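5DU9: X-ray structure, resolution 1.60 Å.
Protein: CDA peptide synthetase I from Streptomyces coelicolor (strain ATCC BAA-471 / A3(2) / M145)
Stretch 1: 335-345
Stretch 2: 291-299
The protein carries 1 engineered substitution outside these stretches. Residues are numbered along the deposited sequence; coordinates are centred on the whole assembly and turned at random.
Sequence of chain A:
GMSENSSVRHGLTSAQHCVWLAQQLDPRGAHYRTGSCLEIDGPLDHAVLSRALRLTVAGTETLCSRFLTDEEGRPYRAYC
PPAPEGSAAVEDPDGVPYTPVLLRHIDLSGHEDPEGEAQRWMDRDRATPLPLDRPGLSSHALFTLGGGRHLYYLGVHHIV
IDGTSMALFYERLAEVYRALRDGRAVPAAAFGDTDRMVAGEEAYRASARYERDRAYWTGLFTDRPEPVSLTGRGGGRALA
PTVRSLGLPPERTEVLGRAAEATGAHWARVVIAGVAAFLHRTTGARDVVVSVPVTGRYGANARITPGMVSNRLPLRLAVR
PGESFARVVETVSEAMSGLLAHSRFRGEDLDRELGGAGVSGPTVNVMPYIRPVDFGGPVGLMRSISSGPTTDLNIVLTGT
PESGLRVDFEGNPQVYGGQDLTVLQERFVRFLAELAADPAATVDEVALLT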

# COMPACT_ATOMS: atom_id res chain seq x y z
N ALA A 335 -4.11 16.04 -14.72
CA ALA A 335 -4.82 15.91 -13.45
C ALA A 335 -3.85 15.61 -12.31
O ALA A 335 -3.99 16.14 -11.22
CB ALA A 335 -5.89 14.84 -13.55
N MET A 336 -2.87 14.74 -12.57
CA MET A 336 -1.89 14.38 -11.55
C MET A 336 -1.02 15.57 -11.16
O MET A 336 -0.63 15.71 -10.01
CB MET A 336 -1.01 13.23 -12.03
CG MET A 336 -1.66 11.87 -11.91
SD MET A 336 -1.94 11.35 -10.20
CE MET A 336 -0.26 11.10 -9.63
N SER A 337 -0.73 16.44 -12.12
CA SER A 337 0.05 17.64 -11.81
C SER A 337 -0.65 18.45 -10.72
O SER A 337 -0.00 18.92 -9.78
CB SER A 337 0.26 18.49 -13.06
OG SER A 337 1.11 17.82 -13.98
N GLY A 338 -1.96 18.59 -10.84
CA GLY A 338 -2.73 19.33 -9.86
C GLY A 338 -2.83 18.60 -8.53
O GLY A 338 -2.75 19.20 -7.47
N LEU A 339 -3.01 17.28 -8.60
CA LEU A 339 -3.07 16.46 -7.40
C LEU A 339 -1.77 16.58 -6.61
O LEU A 339 -1.78 16.80 -5.40
CB LEU A 339 -3.34 15.00 -7.77
CG LEU A 339 -3.52 14.00 -6.63
CD1 LEU A 339 -4.47 12.89 -7.07
CD2 LEU A 339 -2.19 13.41 -6.20
N LEU A 340 -0.64 16.45 -7.30
CA LEU A 340 0.66 16.50 -6.64
C LEU A 340 0.94 17.88 -6.05
O LEU A 340 1.56 17.99 -5.00
CB LEU A 340 1.76 16.11 -7.62
CG LEU A 340 1.76 14.65 -8.06
CD1 LEU A 340 2.78 14.44 -9.15
CD2 LEU A 340 2.03 13.71 -6.89
N ALA A 341 0.47 18.92 -6.73
CA ALA A 341 0.71 20.29 -6.30
C ALA A 341 -0.08 20.64 -5.04
O ALA A 341 0.24 21.62 -4.36
CB ALA A 341 0.35 21.26 -7.42
N HIS A 342 -1.09 19.84 -4.72
CA HIS A 342 -1.93 20.06 -3.55
C HIS A 342 -2.04 18.78 -2.71
O HIS A 342 -3.04 18.54 -2.04
CB HIS A 342 -3.32 20.53 -3.97
CG HIS A 342 -3.31 21.76 -4.83
ND1 HIS A 342 -3.19 21.71 -6.20
CD2 HIS A 342 -3.38 23.08 -4.50
CE1 HIS A 342 -3.21 22.94 -6.69
NE2 HIS A 342 -3.32 23.79 -5.68
N SER A 343 -0.98 17.97 -2.74
CA SER A 343 -1.02 16.63 -2.17
C SER A 343 -1.05 16.56 -0.64
O SER A 343 -1.34 15.50 -0.08
CB SER A 343 0.20 15.83 -2.67
OG SER A 343 1.41 16.36 -2.15
N ARG A 344 -0.76 17.67 0.04
CA ARG A 344 -0.70 17.62 1.50
C ARG A 344 -2.09 17.67 2.13
O ARG A 344 -2.26 17.36 3.30
CB ARG A 344 0.16 18.76 2.05
CG ARG A 344 1.62 18.65 1.65
CD ARG A 344 2.53 19.50 2.52
NE ARG A 344 2.83 18.84 3.80
CZ ARG A 344 3.87 19.12 4.57
NH1 ARG A 344 4.73 20.06 4.22
NH2 ARG A 344 4.05 18.46 5.71
N PHE A 345 -3.10 18.05 1.35
CA PHE A 345 -4.45 18.07 1.87
C PHE A 345 -4.94 16.64 2.02
O PHE A 345 -4.80 15.84 1.11
CB PHE A 345 -5.39 18.86 0.97
CG PHE A 345 -6.65 19.30 1.66
CD1 PHE A 345 -6.63 20.38 2.53
CD2 PHE A 345 -7.84 18.64 1.45
CE1 PHE A 345 -7.78 20.79 3.18
CE2 PHE A 345 -8.99 19.04 2.10
CZ PHE A 345 -8.96 20.12 2.96
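Stretch 2 (291-299) SVPVTGRYG

The polar centre of this contact lies beyond both regular elements: past the end of its strand, stretch 2 brings Tyr 298 back onto the turn that follows the helix, and there its OH hydrogen-bonds Ser 343 OG at 2.8 Å. A water bridges the joint, lying 2.7 Å from Tyr 298 OH and donating to Ser 343 O, also at 2.7 Å, so one phenol hydroxyl engages both the side chain and, through water, the backbone of a single serine. Arg 344 then covers one face of the Tyr 298 ring: its CG stands 3.9 Å from the ring centroid, 26° off the normal, as a CH-pi contact, and its NE approaches Tyr 298 CD2 to 3.5 Å. Within the type I turn from His 342 to Phe 345, Ser 343 OG lies at the edge of the ring and Arg 344 CG over its face.

Before this, Ser 291 to Val 294 run as an extended strand, its direction 44° from that of helix 335-341 (signed crossing angle -44°), with axes 10.9 Å apart at closest approach. Strand alternation sets the rule here: Val 292 and Val 294 point toward stretch 1, Ser 291 and Pro 293 away. Val 292, chi1 t, receives Met 336 CE at 4.3 Å from its CG1 and Leu 339 CD1 at 4.4 Å from its CB. Val 294, chi1 m, sets CG1 4.0 Å from Leu 339 CD2 and 4.4 Å from Leu 340 CD2, so Leu 339 spans both valines.

Backbone spacing narrows along the pair, from 9.1 Å between CA of Leu 339 and CA of Val 292 to 6.7 Å between CA of Arg 344 and CA of Gly 296. Gly 296 has positive phi, which favours glycine, in the loop leading to Tyr 298.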

# COMPACT_ATOMS: atom_id res chain seq x y z
N SER A 291 -8.86 6.69 -7.35
CA SER A 291 -8.17 7.19 -6.17
C SER A 291 -6.71 6.78 -6.23
O SER A 291 -6.39 5.65 -6.58
CB SER A 291 -8.83 6.67 -4.89
OG SER A 291 -10.18 7.12 -4.79
N VAL A 292 -5.84 7.72 -5.89
CA VAL A 292 -4.41 7.53 -5.99
C VAL A 292 -3.75 7.73 -4.63
O VAL A 292 -3.95 8.75 -3.98
CB VAL A 292 -3.80 8.52 -7.02
CG1 VAL A 292 -2.31 8.33 -7.13
CG2 VAL A 292 -4.47 8.33 -8.38
N PRO A 293 -2.97 6.74 -4.18
CA PRO A 293 -2.18 6.98 -2.96
C PRO A 293 -0.92 7.80 -3.22
O PRO A 293 -0.30 7.67 -4.28
CB PRO A 293 -1.83 5.57 -2.48
CG PRO A 293 -1.99 4.67 -3.66
CD PRO A 293 -2.70 5.41 -4.75
N VAL A 294 -0.57 8.65 -2.26
CA VAL A 294 0.73 9.30 -2.24
C VAL A 294 1.34 9.04 -0.86
O VAL A 294 0.61 8.73 0.08
CB VAL A 294 0.63 10.82 -2.53
CG1 VAL A 294 0.07 11.04 -3.93
CG2 VAL A 294 -0.24 11.52 -1.49
N THR A 295 2.65 9.13 -0.74
CA THR A 295 3.29 8.69 0.50
C THR A 295 3.04 9.61 1.68
O THR A 295 3.10 9.17 2.83
CB THR A 295 4.81 8.55 0.33
OG1 THR A 295 5.40 9.83 0.10
CG2 THR A 295 5.15 7.61 -0.81
N GLY A 296 2.78 10.88 1.40
CA GLY A 296 2.62 11.86 2.47
C GLY A 296 3.92 12.19 3.17
O GLY A 296 3.93 12.75 4.27
N ARG A 297 5.04 11.84 2.53
CA ARG A 297 6.36 12.08 3.09
C ARG A 297 7.04 13.26 2.41
O ARG A 297 7.32 13.22 1.22
CB ARG A 297 7.22 10.82 2.96
CG ARG A 297 6.69 9.69 3.82
CD ARG A 297 7.24 8.32 3.46
NE ARG A 297 6.55 7.33 4.28
CZ ARG A 297 6.91 6.99 5.51
NH1 ARG A 297 7.98 7.53 6.07
NH2 ARG A 297 6.19 6.10 6.19
N TYR A 298 7.29 14.30 3.20
CA TYR A 298 7.87 15.54 2.69
C TYR A 298 9.16 15.85 3.42
O TYR A 298 9.17 16.11 4.63
CB TYR A 298 6.85 16.67 2.84
CG TYR A 298 5.56 16.31 2.17
CD1 TYR A 298 5.42 16.38 0.79
CD2 TYR A 298 4.48 15.84 2.91
CE1 TYR A 298 4.25 16.01 0.17
CE2 TYR A 298 3.30 15.48 2.30
CZ TYR A 298 3.19 15.57 0.93
OH TYR A 298 2.01 15.20 0.31
N GLY A 299 10.26 15.79 2.68
CA GLY A 299 11.58 16.05 3.24
C GLY A 299 12.32 14.77 3.55
O GLY A 299 11.73 13.69 3.57
O HOH W 1 0.04 14.08 1.79